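Local coordinates for protein 2-oxoadipate dioxygenase/decarboxylase (Pseudomonas putida, PDB 6W1G) that uses iron(II) and molecular oxygen to decarboxylate and hydroxylate 2-oxoadipate, yielding D-2-hydroxyglutarate in D-lysine catabolism, at residues A[92-100]-A[429-440]. Sequence-based numbering, arbitrary orientation.
Sequences GMQPVGYYD and FEAALGLQVQDE
Pro95 O accepts the nearly straight hydrogen bond of Gln438 N (2.8 Å, 175° at the hydrogen), and Val437 CA-H adds a weaker contact to the same oxygen. Gly97 N returns a bond to Gln438 O at 3.0 Å, in the carbonyl plane. One residue thus bonds to both neighbours of Val96, the pattern of a single parallel beta bridge. It lies on an edge strand, 94-100, of the mixed five-stranded sheet of this glyoxalase-clan enzyme; the strand's other edge pairs with 108-114. The linker from helix 424-433 to helix 440-458 is pinned to the sheet edge. Between helix 424-433 and the bridge, the Pro95 ring meets two leucines: its CB touches Leu433 CD2 at 3.8 Å, and its CG points at Leu435 CD1, 3.9 Å away. Glu430 OE2 steadies the linker, taking Val437 N from above the carboxylate plane at 2.9 Å. Tyr98 CE1 rests against Phe429 CB at 3.5 Å while Tyr98 CD1 lies over a face of the Phe429 ring, the two planes inclined by 52°. Phe429 CG stands anti to its backbone N (chi1 -173°), turning that face to Tyr98 as the side chains run past each other in opposite directions; the ring also meets His109, which bonds Tyr98 OH, edge-to-face. An alanine here would keep CB, but losing the phenyl ring would probably uncover Tyr98 CD1, deprive His109 of its aromatic partner and open a gap between helix and sheet. A water accepts from Tyr98 N and donates to Glu440 OE2 at 3.1 Å, while Glu440 OE1 lies 3.5 Å from Gly97 CA.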
ATOM      1  N   GLY A  92     -10.601   8.947   7.068  1.00 10.07           N
ATOM      2  CA  GLY A  92     -10.635   9.296   5.679  1.00 10.64           C
ATOM      3  C   GLY A  92     -10.131   8.215   4.745  1.00 11.38           C
ATOM      4  O   GLY A  92      -9.743   8.531   3.611  1.00 13.66           O
ATOM      5  N   MET A  93     -10.125   6.959   5.195  1.00 11.61           N
ATOM      6  CA  MET A  93      -9.589   5.863   4.401  1.00 14.83           C
ATOM      7  C   MET A  93     -10.741   5.038   3.895  1.00 14.54           C
ATOM      8  O   MET A  93     -11.566   4.595   4.711  1.00 22.44           O
ATOM      9  CB  MET A  93      -8.661   5.024   5.281  1.00 14.90           C
ATOM     10  CG  MET A  93      -7.448   5.810   5.725  1.00 14.35           C
ATOM     11  SD  MET A  93      -6.537   5.090   7.132  1.00 15.66           S
ATOM     12  CE  MET A  93      -5.774   3.753   6.260  1.00 16.37           C
ATOM     13  N   GLN A  94     -10.832   4.803   2.648  1.00 10.59           N
ATOM     14  CA  GLN A  94     -11.856   4.054   1.957  1.00 11.09           C
ATOM     15  C   GLN A  94     -11.277   2.796   1.353  1.00  9.82           C
ATOM     16  O   GLN A  94     -10.102   2.771   1.003  1.00  9.74           O
ATOM     17  CB  GLN A  94     -12.499   4.886   0.857  1.00 15.84           C
ATOM     18  CG  GLN A  94     -13.061   6.164   1.367  1.00 21.86           C
ATOM     19  CD  GLN A  94     -13.602   7.011   0.234  1.00 29.01           C
ATOM     20  OE1 GLN A  94     -14.382   6.528  -0.597  1.00 32.73           O
ATOM     21  NE2 GLN A  94     -13.179   8.276   0.174  1.00 29.96           N
ATOM     22  N   PRO A  95     -12.086   1.745   1.148  1.00 10.39           N
ATOM     23  CA  PRO A  95     -11.553   0.509   0.535  1.00 10.80           C
ATOM     24  C   PRO A  95     -11.354   0.671  -0.961  1.00 11.28           C
ATOM     25  O   PRO A  95     -12.308   1.021  -1.673  1.00 13.57           O
ATOM     26  CB  PRO A  95     -12.638  -0.526   0.845  1.00 12.44           C
ATOM     27  CG  PRO A  95     -13.892   0.324   0.976  1.00 15.16           C
ATOM     28  CD  PRO A  95     -13.501   1.617   1.576  1.00 12.31           C
ATOM     29  N   VAL A  96     -10.142   0.425  -1.423  1.00 10.70           N
ATOM     30  CA  VAL A  96      -9.786   0.583  -2.829  1.00 11.27           C
ATOM     31  C   VAL A  96      -9.185  -0.727  -3.308  1.00 11.36           C
ATOM     32  O   VAL A  96      -8.245  -1.249  -2.697  1.00 12.35           O
ATOM     33  CB  VAL A  96      -8.788   1.740  -3.034  1.00 11.51           C
ATOM     34  CG1 VAL A  96      -8.453   1.858  -4.506  1.00 12.03           C
ATOM     35  CG2 VAL A  96      -9.346   3.022  -2.465  1.00 11.89           C
ATOM     36  N   GLY A  97      -9.695  -1.234  -4.435  1.00 12.18           N
ATOM     37  CA  GLY A  97      -9.151  -2.411  -5.054  1.00 13.46           C
ATOM     38  C   GLY A  97      -9.584  -3.708  -4.427  1.00 12.92           C
ATOM     39  O   GLY A  97     -10.156  -3.756  -3.338  1.00 14.53           O
ATOM     40  N   TYR A  98      -9.308  -4.800  -5.133  1.00 14.26           N
ATOM     41  CA  TYR A  98      -9.658  -6.135  -4.669  1.00 14.34           C
ATOM     42  C   TYR A  98      -8.590  -7.100  -5.162  1.00 15.25           C
ATOM     43  O   TYR A  98      -8.221  -7.107  -6.339  1.00 18.90           O
ATOM     44  CB  TYR A  98     -11.040  -6.544  -5.210  1.00 17.12           C
ATOM     45  CG  TYR A  98     -11.372  -7.970  -4.859  1.00 17.38           C
ATOM     46  CD1 TYR A  98     -11.566  -8.362  -3.534  1.00 16.15           C
ATOM     47  CD2 TYR A  98     -11.454  -8.946  -5.833  1.00 20.40           C
ATOM     48  CE1 TYR A  98     -11.826  -9.656  -3.187  1.00 17.45           C
ATOM     49  CE2 TYR A  98     -11.729 -10.256  -5.494  1.00 21.23           C
ATOM     50  CZ  TYR A  98     -11.929 -10.613  -4.181  1.00 19.79           C
ATOM     51  OH  TYR A  98     -12.205 -11.940  -3.902  1.00 21.16           O
ATOM     52  N   TYR A  99      -8.059  -7.887  -4.226  1.00 14.00           N
ATOM     53  CA  TYR A  99      -6.925  -8.775  -4.463  1.00 16.22           C
ATOM     54  C   TYR A  99      -7.330 -10.151  -3.963  1.00 18.21           C
ATOM     55  O   TYR A  99      -7.500 -10.340  -2.760  1.00 19.07           O
ATOM     56  CB  TYR A  99      -5.686  -8.316  -3.709  1.00 15.14           C
ATOM     57  CG  TYR A  99      -5.297  -6.872  -3.989  1.00 13.56           C
ATOM     58  CD1 TYR A  99      -5.931  -5.823  -3.314  1.00 13.63           C
ATOM     59  CD2 TYR A  99      -4.320  -6.544  -4.908  1.00 14.17           C
ATOM     60  CE1 TYR A  99      -5.603  -4.508  -3.566  1.00 12.35           C
ATOM     61  CE2 TYR A  99      -3.994  -5.240  -5.165  1.00 12.99           C
ATOM     62  CZ  TYR A  99      -4.618  -4.233  -4.499  1.00 11.83           C
ATOM     63  OH  TYR A  99      -4.270  -2.929  -4.792  1.00 12.43           O
ATOM     64  N   ASP A 100      -7.512 -11.098  -4.859  1.00 18.42           N
ATOM     65  CA  ASP A 100      -7.969 -12.434  -4.489  1.00 21.41           C
ATOM     66  C   ASP A 100      -6.833 -13.421  -4.625  1.00 22.96           C
ATOM     67  O   ASP A 100      -6.383 -13.712  -5.737  1.00 25.13           O
ATOM     68  CB  ASP A 100      -9.123 -12.805  -5.403  1.00 25.80           C
ATOM     69  CG  ASP A 100      -9.747 -14.123  -5.052  1.00 29.97           C
ATOM     70  OD1 ASP A 100      -9.492 -14.599  -3.935  1.00 31.75           O
ATOM     71  OD2 ASP A 100     -10.483 -14.649  -5.894  1.00 32.26           O
ATOM     72  N   PHE A 429     -16.672 -10.710  -1.017  1.00 21.12           N
ATOM     73  CA  PHE A 429     -15.867  -9.783  -0.250  1.00 17.84           C
ATOM     74  C   PHE A 429     -16.663  -8.524   0.059  1.00 15.54           C
ATOM     75  O   PHE A 429     -16.637  -8.017   1.181  1.00 17.05           O
ATOM     76  CB  PHE A 429     -14.605  -9.432  -1.029  1.00 17.52           C
ATOM     77  CG  PHE A 429     -13.628  -8.607  -0.222  1.00 16.36           C
ATOM     78  CD1 PHE A 429     -12.745  -9.201   0.655  1.00 15.28           C
ATOM     79  CD2 PHE A 429     -13.635  -7.229  -0.320  1.00 15.19           C
ATOM     80  CE1 PHE A 429     -11.857  -8.456   1.429  1.00 15.43           C
ATOM     81  CE2 PHE A 429     -12.753  -6.469   0.445  1.00 15.85           C
ATOM     82  CZ  PHE A 429     -11.854  -7.085   1.306  1.00 16.19           C
ATOM     83  N   GLU A 430     -17.345  -7.969  -0.949  1.00 19.21           N
ATOM     84  CA  GLU A 430     -18.083  -6.725  -0.755  1.00 18.88           C
ATOM     85  C   GLU A 430     -19.280  -6.898   0.173  1.00 19.02           C
ATOM     86  O   GLU A 430     -19.609  -5.983   0.936  1.00 19.74           O
ATOM     87  CB  GLU A 430     -18.472  -6.111  -2.112  1.00 19.20           C
ATOM     88  CG  GLU A 430     -17.235  -5.663  -2.879  1.00 20.21           C
ATOM     89  CD  GLU A 430     -17.535  -5.076  -4.244  1.00 23.33           C
ATOM     90  OE1 GLU A 430     -18.547  -5.447  -4.864  1.00 26.77           O
ATOM     91  OE2 GLU A 430     -16.746  -4.228  -4.687  1.00 22.21           O
ATOM     92  N   ALA A 431     -19.907  -8.067   0.158  1.00 20.47           N
ATOM     93  CA  ALA A 431     -20.987  -8.318   1.095  1.00 21.86           C
ATOM     94  C   ALA A 431     -20.465  -8.309   2.522  1.00 21.02           C
ATOM     95  O   ALA A 431     -21.111  -7.763   3.431  1.00 22.80           O
ATOM     96  CB  ALA A 431     -21.653  -9.644   0.746  1.00 24.86           C
ATOM     97  N   ALA A 432     -19.287  -8.901   2.738  1.00 19.70           N
ATOM     98  CA  ALA A 432     -18.670  -8.907   4.066  1.00 18.93           C
ATOM     99  C   ALA A 432     -18.245  -7.510   4.486  1.00 17.58           C
ATOM    100  O   ALA A 432     -18.439  -7.104   5.633  1.00 19.20           O
ATOM    101  CB  ALA A 432     -17.466  -9.844   4.044  1.00 19.63           C
ATOM    102  N   LEU A 433     -17.690  -6.749   3.545  1.00 16.57           N
ATOM    103  CA  LEU A 433     -17.185  -5.410   3.811  1.00 15.14           C
ATOM    104  C   LEU A 433     -18.298  -4.425   4.134  1.00 17.17           C
ATOM    105  O   LEU A 433     -18.102  -3.484   4.920  1.00 17.18           O
ATOM    106  CB  LEU A 433     -16.462  -4.950   2.548  1.00 15.77           C
ATOM    107  CG  LEU A 433     -15.784  -3.591   2.536  1.00 15.52           C
ATOM    108  CD1 LEU A 433     -14.687  -3.477   3.552  1.00 15.56           C
ATOM    109  CD2 LEU A 433     -15.216  -3.325   1.142  1.00 16.50           C
ATOM    110  N   GLY A 434     -19.455  -4.610   3.519  1.00 17.78           N
ATOM    111  CA  GLY A 434     -20.532  -3.686   3.734  1.00 19.88           C
ATOM    112  C   GLY A 434     -20.580  -2.545   2.742  1.00 21.14           C
ATOM    113  O   GLY A 434     -21.420  -1.656   2.891  1.00 23.00           O
ATOM    114  N   LEU A 435     -19.686  -2.533   1.765  1.00 19.76           N
ATOM    115  CA  LEU A 435     -19.765  -1.595   0.651  1.00 22.96           C
ATOM    116  C   LEU A 435     -18.922  -2.126  -0.493  1.00 20.10           C
ATOM    117  O   LEU A 435     -18.237  -3.136  -0.367  1.00 19.41           O
ATOM    118  CB  LEU A 435     -19.417  -0.180   1.086  1.00 22.74           C
ATOM    119  CG  LEU A 435     -18.003   0.000   1.541  1.00 19.76           C
ATOM    120  CD1 LEU A 435     -17.575   1.439   1.236  1.00 23.64           C
ATOM    121  CD2 LEU A 435     -17.942  -0.270   2.984  1.00 22.37           C
ATOM    122  N   GLN A 436     -19.003  -1.436  -1.635  1.00 20.32           N
ATOM    123  CA  GLN A 436     -18.195  -1.815  -2.790  1.00 20.57           C
ATOM    124  C   GLN A 436     -16.807  -1.193  -2.693  1.00 17.35           C
ATOM    125  O   GLN A 436     -16.650  -0.106  -2.134  1.00 19.46           O
ATOM    126  CB  GLN A 436     -18.876  -1.361  -4.080  1.00 24.60           C
ATOM    127  CG  GLN A 436     -20.076  -2.218  -4.378  1.00 31.02           C
ATOM    128  CD  GLN A 436     -20.516  -2.126  -5.813  1.00 39.02           C
ATOM    129  OE1 GLN A 436     -20.504  -3.117  -6.535  1.00 45.15           O
ATOM    130  NE2 GLN A 436     -20.910  -0.936  -6.241  1.00 40.17           N
ATOM    131  N   VAL A 437     -15.793  -1.933  -3.158  1.00 15.53           N
ATOM    132  CA  VAL A 437     -14.444  -1.359  -3.215  1.00 15.20           C
ATOM    133  C   VAL A 437     -14.405  -0.328  -4.342  1.00 16.31           C
ATOM    134  O   VAL A 437     -15.154  -0.426  -5.337  1.00 19.11           O
ATOM    135  CB  VAL A 437     -13.345  -2.421  -3.374  1.00 16.55           C
ATOM    136  CG1 VAL A 437     -13.503  -3.468  -2.257  1.00 17.24           C
ATOM    137  CG2 VAL A 437     -13.327  -3.067  -4.731  1.00 18.35           C
ATOM    138  N   GLN A 438     -13.610   0.703  -4.159  1.00 16.22           N
ATOM    139  CA  GLN A 438     -13.435   1.724  -5.173  0.58 17.02           C
ATOM    140  C   GLN A 438     -12.496   1.210  -6.261  1.00 15.37           C
ATOM    141  O   GLN A 438     -11.592   0.413  -6.009  1.00 16.05           O
ATOM    142  CB  GLN A 438     -12.818   2.973  -4.550  0.58 21.77           C
ATOM    143  CG  GLN A 438     -13.704   3.841  -3.734  0.58 26.73           C
ATOM    144  CD  GLN A 438     -14.053   5.038  -4.554  0.58 24.60           C
ATOM    145  OE1 GLN A 438     -14.494   4.903  -5.694  0.58 23.80           O
ATOM    146  NE2 GLN A 438     -13.811   6.222  -4.012  0.58 20.27           N
ATOM    147  N   ASP A 439     -12.710   1.709  -7.480  1.00 16.06           N
ATOM    148  CA  ASP A 439     -11.868   1.377  -8.633  1.00 16.43           C
ATOM    149  C   ASP A 439     -10.703   2.358  -8.658  1.00 13.99           C
ATOM    150  O   ASP A 439     -10.877   3.553  -8.969  1.00 13.82           O
ATOM    151  CB  ASP A 439     -12.708   1.490  -9.899  1.00 18.16           C
ATOM    152  CG  ASP A 439     -11.921   1.292 -11.184  1.00 23.14           C
ATOM    153  OD1 ASP A 439     -10.692   1.060 -11.175  1.00 23.89           O
ATOM    154  OD2 ASP A 439     -12.579   1.373 -12.243  1.00 29.04           O
ATOM    155  N   GLU A 440      -9.505   1.850  -8.362  1.00 13.23           N
ATOM    156  CA  GLU A 440      -8.330   2.713  -8.309  1.00 12.31           C
ATOM    157  C   GLU A 440      -8.058   3.397  -9.627  1.00 11.15           C
ATOM    158  O   GLU A 440      -7.572   4.524  -9.635  1.00 11.56           O
ATOM    159  CB  GLU A 440      -7.101   1.960  -7.817  1.00 13.82           C
ATOM    160  CG  GLU A 440      -6.562   0.824  -8.682  1.00 17.70           C
ATOM    161  CD  GLU A 440      -7.273  -0.505  -8.474  1.00 25.66           C
ATOM    162  OE1 GLU A 440      -8.386  -0.524  -7.915  1.00 25.02           O
ATOM    163  OE2 GLU A 440      -6.704  -1.543  -8.864  1.00 30.70           O
TER
HETATM  164  O   HOH W   1      -7.905  -4.187  -7.655  1.00 26.67           O